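Local atomic coordinates of Exo-beta-1,3-galactanase (Bifidobacterium bifidum, PDB entry 5FLW), a protein that probably releases galactose from the non-reducing ends of beta-1,3-galactan, as an exo-acting glycoside hydrolase of family 43. Residues 129-141 against 151-163. Numbering follows the deposited sequence. Where two conformers were deposited one is given.
Sequences ITWRGYLSRDIGV and IMSEDRDHGTHIY
Y134 packs on H158 and D155 at the turn between strands 151-155 and 159-163, a worked example of an aromatic side chain joining a connecting loop to a sheet. Its CB sits 3.5 Å from D155 OD2. With CG anti to the carbonyl carbon (chi1 -60°), the ring meets H158, whose CE1 stands 3.6 Å from Y134 CD1 and points edge-to-face at the ring centre, the planes 53° apart; CG, CE1 and CZ of Y134 also lie near this atom. CD2 has D155 OD2 and, more loosely, H161 CE1 beside it, and Y163 OH stands at the ring edge. R132 CB closes the opposite face, while at the tip Y134 OH accepts a hydrogen bond from R132 NE. The imidazole is held in its own plane by D155: OD2 takes H158 ND1 on the syn side, somewhat out of the carboxylate plane, and H161 NE2 on its anti lone pair, so one oxygen orients two histidines. H161 in turn bonds D175 through ND1.

Further along, S136 OG and S153 OG share a short 2.6 Å hydrogen bond, and a water links S153 OG to L135 O and Y163 OH. R137 N then donates to E154 O (2.9 Å), and E154 N returns a bond to D138 O. Antiparallel pairing runs on from I139 with S153 to the hydrogen-bonded pair G140 and M152. Segment 129-141 thus carries the chain from strand 124-129, outermost in one four-stranded antiparallel sheet, to strand 139-143, first of the next: the blade-to-blade step of the five-bladed beta-propeller of family 43.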
ATOM      1  N   ILE A 129     -11.487  -7.493  11.643  1.00 10.47           N
ATOM      2  CA  ILE A 129     -10.662  -8.378  12.449  1.00 11.85           C
ATOM      3  C   ILE A 129      -9.491  -7.602  13.040  1.00 12.60           C
ATOM      4  O   ILE A 129      -9.074  -6.559  12.525  1.00 11.48           O
ATOM      5  CB  ILE A 129     -10.130  -9.588  11.625  1.00 13.62           C
ATOM      6  CG1 ILE A 129      -8.984  -9.191  10.668  1.00 12.77           C
ATOM      7  CG2 ILE A 129     -11.314 -10.320  10.885  1.00 11.08           C
ATOM      8  CD1 ILE A 129      -8.421 -10.374   9.828  1.00 11.97           C
ATOM      9  N   THR A 130      -8.953  -8.152  14.131  1.00 10.21           N
ATOM     10  CA  THR A 130      -7.669  -7.746  14.699  1.00 10.94           C
ATOM     11  C   THR A 130      -6.927  -9.025  15.063  1.00 12.33           C
ATOM     12  O   THR A 130      -7.536 -10.085  15.185  1.00 11.18           O
ATOM     13  CB  THR A 130      -7.796  -6.886  15.991  1.00 10.38           C
ATOM     14  OG1 THR A 130      -8.131  -7.729  17.098  1.00 11.31           O
ATOM     15  CG2 THR A 130      -8.851  -5.821  15.866  1.00 13.09           C
ATOM     16  N   TRP A 131      -5.602  -8.921  15.234  1.00 11.71           N
ATOM     17  CA  TRP A 131      -4.832  -9.979  15.891  1.00 11.19           C
ATOM     18  C   TRP A 131      -4.807  -9.670  17.387  1.00 12.79           C
ATOM     19  O   TRP A 131      -4.275  -8.635  17.796  1.00 12.39           O
ATOM     20  CB  TRP A 131      -3.411 -10.045  15.325  1.00 12.58           C
ATOM     21  CG  TRP A 131      -2.557 -11.119  15.945  1.00 14.07           C
ATOM     22  CD1 TRP A 131      -1.557 -10.949  16.868  1.00 17.28           C
ATOM     23  CD2 TRP A 131      -2.610 -12.532  15.673  1.00 14.12           C
ATOM     24  NE1 TRP A 131      -0.984 -12.169  17.183  1.00 15.48           N
ATOM     25  CE2 TRP A 131      -1.609 -13.154  16.455  1.00 16.18           C
ATOM     26  CE3 TRP A 131      -3.393 -13.322  14.838  1.00 14.12           C
ATOM     27  CZ2 TRP A 131      -1.388 -14.538  16.430  1.00 15.51           C
ATOM     28  CZ3 TRP A 131      -3.175 -14.697  14.817  1.00 15.83           C
ATOM     29  CH2 TRP A 131      -2.191 -15.290  15.614  1.00 15.04           C
ATOM     30  N   ARG A 132      -5.422 -10.538  18.204  1.00 12.62           N
ATOM     31  CA  ARG A 132      -5.335 -10.459  19.666  1.00 13.05           C
ATOM     32  C   ARG A 132      -5.945  -9.184  20.267  1.00 11.85           C
ATOM     33  O   ARG A 132      -5.677  -8.865  21.441  1.00 12.10           O
ATOM     34  CB  ARG A 132      -3.900 -10.661  20.151  1.00 11.08           C
ATOM     35  CG  ARG A 132      -3.431 -12.064  19.893  1.00 11.75           C
ATOM     36  CD  ARG A 132      -2.006 -12.285  20.336  1.00 13.65           C
ATOM     37  NE  ARG A 132      -1.821 -12.141  21.775  1.00 14.36           N
ATOM     38  CZ  ARG A 132      -1.987 -13.120  22.662  1.00 15.95           C
ATOM     39  NH1 ARG A 132      -2.382 -14.338  22.264  1.00 16.20           N
ATOM     40  NH2 ARG A 132      -1.774 -12.894  23.957  1.00 15.58           N
ATOM     41  N   GLY A 133      -6.758  -8.454  19.499  1.00 12.29           N
ATOM     42  CA  GLY A 133      -7.243  -7.157  19.918  1.00 11.21           C
ATOM     43  C   GLY A 133      -6.299  -5.997  19.648  1.00 12.91           C
ATOM     44  O   GLY A 133      -6.647  -4.856  19.984  1.00 14.62           O
ATOM     45  N   TYR A 134      -5.130  -6.245  19.044  1.00 11.42           N
ATOM     46  CA  TYR A 134      -4.135  -5.194  18.843  1.00 11.94           C
ATOM     47  C   TYR A 134      -4.593  -4.184  17.793  1.00 12.61           C
ATOM     48  O   TYR A 134      -5.337  -4.511  16.858  1.00 11.88           O
ATOM     49  CB  TYR A 134      -2.793  -5.786  18.380  1.00 12.38           C
ATOM     50  CG  TYR A 134      -2.161  -6.776  19.344  1.00 11.11           C
ATOM     51  CD1 TYR A 134      -2.486  -6.769  20.683  1.00 11.09           C
ATOM     52  CD2 TYR A 134      -1.202  -7.689  18.910  1.00 15.67           C
ATOM     53  CE1 TYR A 134      -1.904  -7.680  21.581  1.00 13.55           C
ATOM     54  CE2 TYR A 134      -0.629  -8.576  19.775  1.00 12.74           C
ATOM     55  CZ  TYR A 134      -0.970  -8.567  21.111  1.00 12.93           C
ATOM     56  OH  TYR A 134      -0.392  -9.478  21.962  1.00 18.31           O
ATOM     57  N   LEU A 135      -4.080  -2.953  17.923  1.00 10.27           N
ATOM     58  CA  LEU A 135      -4.310  -1.918  16.925  1.00 10.37           C
ATOM     59  C   LEU A 135      -3.766  -2.330  15.567  1.00  9.19           C
ATOM     60  O   LEU A 135      -2.637  -2.810  15.454  1.00 11.24           O
ATOM     61  CB  LEU A 135      -3.566  -0.652  17.330  1.00 12.21           C
ATOM     62  CG  LEU A 135      -3.939   0.005  18.653  1.00 14.39           C
ATOM     63  CD1 LEU A 135      -2.894   1.064  19.074  1.00 15.52           C
ATOM     64  CD2 LEU A 135      -5.371   0.592  18.571  1.00 12.45           C
ATOM     65  N   SER A 136      -4.553  -2.095  14.519  1.00  9.59           N
ATOM     66  CA  SER A 136      -4.093  -2.183  13.133  1.00 10.59           C
ATOM     67  C   SER A 136      -4.515  -0.906  12.403  1.00 12.84           C
ATOM     68  O   SER A 136      -5.710  -0.577  12.360  1.00 11.69           O
ATOM     69  CB  SER A 136      -4.684  -3.415  12.437  1.00 11.32           C
ATOM     70  OG  SER A 136      -4.241  -3.490  11.088  1.00 12.66           O
ATOM     71  N   ARG A 137      -3.545  -0.160  11.876  1.00 10.71           N
ATOM     72  CA  ARG A 137      -3.849   1.037  11.088  1.00  8.68           C
ATOM     73  C   ARG A 137      -3.342   0.874   9.653  1.00 11.43           C
ATOM     74  O   ARG A 137      -3.928   0.085   8.909  1.00 10.90           O
ATOM     75  CB  ARG A 137      -3.415   2.293  11.835  1.00 11.05           C
ATOM     76  CG  ARG A 137      -4.268   2.476  13.109  1.00 13.35           C
ATOM     77  CD  ARG A 137      -4.131   3.872  13.646  1.00 15.13           C
ATOM     78  NE  ARG A 137      -4.943   4.153  14.829  1.00 17.93           N
ATOM     79  CZ  ARG A 137      -4.489   3.963  16.054  1.00 15.52           C
ATOM     80  NH1 ARG A 137      -3.260   3.453  16.194  1.00 19.61           N
ATOM     81  NH2 ARG A 137      -5.223   4.281  17.126  1.00 13.00           N
ATOM     82  N   ASP A 138      -2.249   1.530   9.244  1.00 10.51           N
ATOM     83  CA  ASP A 138      -1.785   1.349   7.861  1.00 10.71           C
ATOM     84  C   ASP A 138      -1.502  -0.121   7.578  1.00  9.58           C
ATOM     85  O   ASP A 138      -0.968  -0.841   8.431  1.00 11.70           O
ATOM     86  CB  ASP A 138      -0.480   2.096   7.619  1.00 10.05           C
ATOM     87  CG  ASP A 138      -0.671   3.585   7.442  1.00 12.30           C
ATOM     88  OD1 ASP A 138      -1.818   4.109   7.571  1.00 10.67           O
ATOM     89  OD2 ASP A 138       0.368   4.238   7.221  1.00 12.18           O
ATOM     90  N   ILE A 139      -1.879  -0.571   6.377  1.00  9.67           N
ATOM     91  CA  ILE A 139      -1.660  -1.944   5.955  1.00  9.56           C
ATOM     92  C   ILE A 139      -1.007  -1.971   4.574  1.00 11.00           C
ATOM     93  O   ILE A 139      -1.115  -1.025   3.783  1.00 11.90           O
ATOM     94  CB  ILE A 139      -2.948  -2.808   5.927  1.00 12.01           C
ATOM     95  CG1 ILE A 139      -3.981  -2.168   4.991  1.00 11.01           C
ATOM     96  CG2 ILE A 139      -3.505  -3.057   7.350  1.00  9.97           C
ATOM     97  CD1 ILE A 139      -5.048  -3.143   4.524  1.00 10.97           C
ATOM     98  N   GLY A 140      -0.326  -3.101   4.304  1.00 10.83           N
ATOM     99  CA  GLY A 140       0.093  -3.477   2.969  1.00 12.60           C
ATOM    100  C   GLY A 140      -0.020  -4.985   2.837  1.00 10.73           C
ATOM    101  O   GLY A 140      -0.334  -5.669   3.808  1.00 11.91           O
ATOM    102  N   VAL A 141       0.223  -5.504   1.629  1.00 11.63           N
ATOM    103  CA  VAL A 141       0.174  -6.949   1.408  1.00 12.65           C
ATOM    104  C   VAL A 141       1.428  -7.450   0.685  1.00 15.97           C
ATOM    105  O   VAL A 141       2.107  -6.713  -0.045  1.00 15.52           O
ATOM    106  CB  VAL A 141      -1.110  -7.414   0.670  1.00 13.94           C
ATOM    107  CG1 VAL A 141      -2.364  -7.141   1.529  1.00 12.52           C
ATOM    108  CG2 VAL A 141      -1.207  -6.743  -0.706  1.00 11.25           C
ATOM    109  N   ILE A 151      -0.257  -9.893   5.359  1.00 11.98           N
ATOM    110  CA  ILE A 151      -0.676  -8.516   5.526  0.52 12.82           C
ATOM    111  C   ILE A 151       0.271  -7.850   6.525  1.00 12.91           C
ATOM    112  O   ILE A 151       0.540  -8.396   7.604  1.00 13.28           O
ATOM    113  CB  ILE A 151      -2.169  -8.416   5.909  0.52 12.51           C
ATOM    114  CG1 ILE A 151      -2.618  -6.954   6.002  0.52 15.62           C
ATOM    115  CG2 ILE A 151      -2.461  -9.150   7.190  0.52 12.39           C
ATOM    116  CD1 ILE A 151      -4.112  -6.800   5.991  0.52 10.36           C
ATOM    117  N   MET A 152       0.812  -6.691   6.134  1.00 11.11           N
ATOM    118  CA  MET A 152       1.635  -5.900   7.037  1.00 12.18           C
ATOM    119  C   MET A 152       0.735  -4.878   7.702  1.00 13.48           C
ATOM    120  O   MET A 152      -0.161  -4.324   7.055  1.00 13.78           O
ATOM    121  CB  MET A 152       2.792  -5.198   6.304  1.00 13.09           C
ATOM    122  CG  MET A 152       3.744  -6.139   5.556  1.00 12.31           C
ATOM    123  SD  MET A 152       3.222  -6.579   3.866  1.00 16.03           S
ATOM    124  CE  MET A 152       3.647  -5.065   2.968  1.00 12.32           C
ATOM    125  N   SER A 153       0.967  -4.628   8.991  1.00 10.83           N
ATOM    126  CA  SER A 153      -0.012  -3.887   9.789  1.00 13.00           C
ATOM    127  C   SER A 153       0.697  -3.064  10.856  1.00 11.37           C
ATOM    128  O   SER A 153       1.282  -3.633  11.786  1.00 12.29           O
ATOM    129  CB  SER A 153      -0.996  -4.867  10.469  1.00 12.31           C
ATOM    130  OG  SER A 153      -1.778  -4.215  11.471  1.00 12.41           O
ATOM    131  N   GLU A 154       0.579  -1.738  10.775  1.00 11.81           N
ATOM    132  CA  GLU A 154       1.197  -0.870  11.772  1.00 10.39           C
ATOM    133  C   GLU A 154       0.355  -0.846  13.045  1.00  9.83           C
ATOM    134  O   GLU A 154      -0.854  -0.584  13.001  1.00 11.68           O
ATOM    135  CB  GLU A 154       1.391   0.548  11.220  1.00  9.94           C
ATOM    136  CG  GLU A 154       2.328   1.424  12.075  1.00 12.51           C
ATOM    137  CD  GLU A 154       1.628   2.167  13.216  1.00 16.47           C
ATOM    138  OE1 GLU A 154       0.477   2.620  13.022  1.00 14.31           O
ATOM    139  OE2 GLU A 154       2.230   2.305  14.313  1.00 14.80           O
ATOM    140  N   ASP A 155       1.010  -1.111  14.178  1.00 11.46           N
ATOM    141  CA  ASP A 155       0.374  -1.264  15.486  1.00 12.03           C
ATOM    142  C   ASP A 155       1.117  -0.336  16.446  1.00 13.41           C
ATOM    143  O   ASP A 155       2.265  -0.626  16.830  1.00 11.57           O
ATOM    144  CB  ASP A 155       0.478  -2.741  15.884  1.00 13.20           C
ATOM    145  CG  ASP A 155       0.168  -3.028  17.350  1.00 10.94           C
ATOM    146  OD1 ASP A 155      -0.117  -2.122  18.162  1.00 12.61           O
ATOM    147  OD2 ASP A 155       0.253  -4.248  17.695  1.00 14.11           O
ATOM    148  N   ARG A 156       0.471   0.785  16.825  1.00 12.29           N
ATOM    149  CA  ARG A 156       1.195   1.838  17.556  1.00 12.72           C
ATOM    150  C   ARG A 156       1.793   1.352  18.882  1.00 15.57           C
ATOM    151  O   ARG A 156       2.788   1.924  19.359  1.00 16.34           O
ATOM    152  CB  ARG A 156       0.330   3.071  17.773  1.00 14.98           C
ATOM    153  CG  ARG A 156       1.143   4.358  18.124  1.00 13.11           C
ATOM    154  CD  ARG A 156       2.040   4.840  16.968  1.00 13.11           C
ATOM    155  NE  ARG A 156       1.393   4.648  15.662  1.00 14.21           N
ATOM    156  CZ  ARG A 156       0.663   5.566  15.011  1.00 17.06           C
ATOM    157  NH1 ARG A 156       0.466   6.786  15.515  1.00 15.10           N
ATOM    158  NH2 ARG A 156       0.100   5.246  13.844  1.00 15.75           N
ATOM    159  N   ASP A 157       1.207   0.318  19.504  1.00 12.66           N
ATOM    160  CA  ASP A 157       1.713  -0.132  20.796  1.00 14.17           C
ATOM    161  C   ASP A 157       2.901  -1.091  20.676  1.00 15.63           C
ATOM    162  O   ASP A 157       3.601  -1.297  21.675  1.00 19.00           O
ATOM    163  CB  ASP A 157       0.624  -0.835  21.609  1.00 16.33           C
ATOM    164  CG  ASP A 157      -0.588   0.048  21.895  1.00 17.05           C
ATOM    165  OD1 ASP A 157      -0.435   1.247  22.216  1.00 18.88           O
ATOM    166  OD2 ASP A 157      -1.705  -0.504  21.773  1.00 29.96           O
ATOM    167  N   HIS A 158       3.131  -1.712  19.486  1.00 15.32           N
ATOM    168  CA  HIS A 158       4.105  -2.808  19.391  1.00 16.27           C
ATOM    169  C   HIS A 158       5.147  -2.656  18.291  1.00 18.59           C
ATOM    170  O   HIS A 158       6.329  -3.000  18.502  1.00 19.28           O
ATOM    171  CB  HIS A 158       3.430  -4.196  19.252  1.00 14.19           C
ATOM    172  CG  HIS A 158       2.489  -4.528  20.368  1.00 14.13           C
ATOM    173  ND1 HIS A 158       1.129  -4.635  20.194  1.00 14.70           N
ATOM    174  CD2 HIS A 158       2.716  -4.749  21.683  1.00 17.10           C
ATOM    175  CE1 HIS A 158       0.553  -4.923  21.347  1.00 15.73           C
ATOM    176  NE2 HIS A 158       1.495  -4.998  22.267  1.00 17.75           N
ATOM    177  N   GLY A 159       4.748  -2.182  17.122  1.00 14.12           N
ATOM    178  CA  GLY A 159       5.599  -2.138  15.963  1.00 15.98           C
ATOM    179  C   GLY A 159       4.766  -2.459  14.751  1.00 14.95           C
ATOM    180  O   GLY A 159       3.536  -2.517  14.817  1.00 14.24           O
ATOM    181  N   THR A 160       5.432  -2.669  13.615  1.00 13.95           N
ATOM    182  CA  THR A 160       4.716  -3.027  12.398  1.00 12.89           C
ATOM    183  C   THR A 160       4.846  -4.535  12.185  1.00 15.49           C
ATOM    184  O   THR A 160       5.968  -5.073  12.165  1.00 13.16           O
ATOM    185  CB  THR A 160       5.187  -2.188  11.215  1.00 11.53           C
ATOM    186  OG1 THR A 160       4.925  -0.811  11.535  1.00 15.26           O
ATOM    187  CG2 THR A 160       4.447  -2.570   9.926  1.00 14.47           C
ATOM    188  N   HIS A 161       3.686  -5.212  12.109  1.00 14.02           N
ATOM    189  CA  HIS A 161       3.616  -6.661  11.998  1.00 13.80           C
ATOM    190  C   HIS A 161       3.692  -7.097  10.543  1.00 13.10           C
ATOM    191  O   HIS A 161       3.206  -6.411   9.637  1.00 13.49           O
ATOM    192  CB  HIS A 161       2.284  -7.205  12.528  1.00 13.03           C
ATOM    193  CG  HIS A 161       2.023  -6.916  13.974  1.00 15.67           C
ATOM    194  ND1 HIS A 161       2.230  -7.845  14.971  1.00 16.43           N
ATOM    195  CD2 HIS A 161       1.545  -5.807  14.587  1.00 11.66           C
ATOM    196  CE1 HIS A 161       1.893  -7.320  16.138  1.00 15.13           C
ATOM    197  NE2 HIS A 161       1.488  -6.080  15.935  1.00 13.72           N
ATOM    198  N   ILE A 162       4.241  -8.289  10.343  1.00 14.78           N
ATOM    199  CA  ILE A 162       3.965  -9.125   9.180  1.00 12.30           C
ATOM    200  C   ILE A 162       3.091 -10.259   9.696  1.00 15.85           C
ATOM    201  O   ILE A 162       3.524 -11.040  10.556  1.00 14.75           O
ATOM    202  CB  ILE A 162       5.250  -9.680   8.544  1.00 14.10           C
ATOM    203  CG1 ILE A 162       6.187  -8.536   8.101  1.00 13.35           C
ATOM    204  CG2 ILE A 162       4.893 -10.622   7.393  1.00 13.77           C
ATOM    205  CD1 ILE A 162       7.535  -8.974   7.561  1.00 14.90           C
ATOM    206  N   TYR A 163       1.844 -10.321   9.225  1.00 13.93           N
ATOM    207  CA  TYR A 163       0.891 -11.349   9.622  1.00 12.67           C
ATOM    208  C   TYR A 163       0.696 -12.329   8.471  1.00 14.21           C
ATOM    209  O   TYR A 163       0.448 -11.905   7.336  1.00 14.20           O
ATOM    210  CB  TYR A 163      -0.461 -10.709   9.900  1.00 13.00           C
ATOM    211  CG  TYR A 163      -0.579  -9.898  11.168  1.00 13.44           C
ATOM    212  CD1 TYR A 163      -0.202 -10.433  12.412  1.00 13.38           C
ATOM    213  CD2 TYR A 163      -1.145  -8.619  11.136  1.00 11.68           C
ATOM    214  CE1 TYR A 163      -0.361  -9.682  13.586  1.00 14.24           C
ATOM    215  CE2 TYR A 163      -1.292  -7.869  12.290  1.00  9.93           C
ATOM    216  CZ  TYR A 163      -0.913  -8.403  13.504  1.00 11.43           C
ATOM    217  OH  TYR A 163      -1.061  -7.657  14.638  1.00 12.43           O
TER
HETATM  218  O   HOH W   1      -1.903  -5.116  14.019  1.00 11.47           O
HETATM  219  O   HOH W   2      -2.062  -2.775  19.976  1.00 13.02           O
HETATM  220  O   HOH W   3      -1.329   1.603  14.861  1.00 12.25           O
HETATM  221  O   HOH W   4      -0.457   3.473  10.568  1.00 12.12           O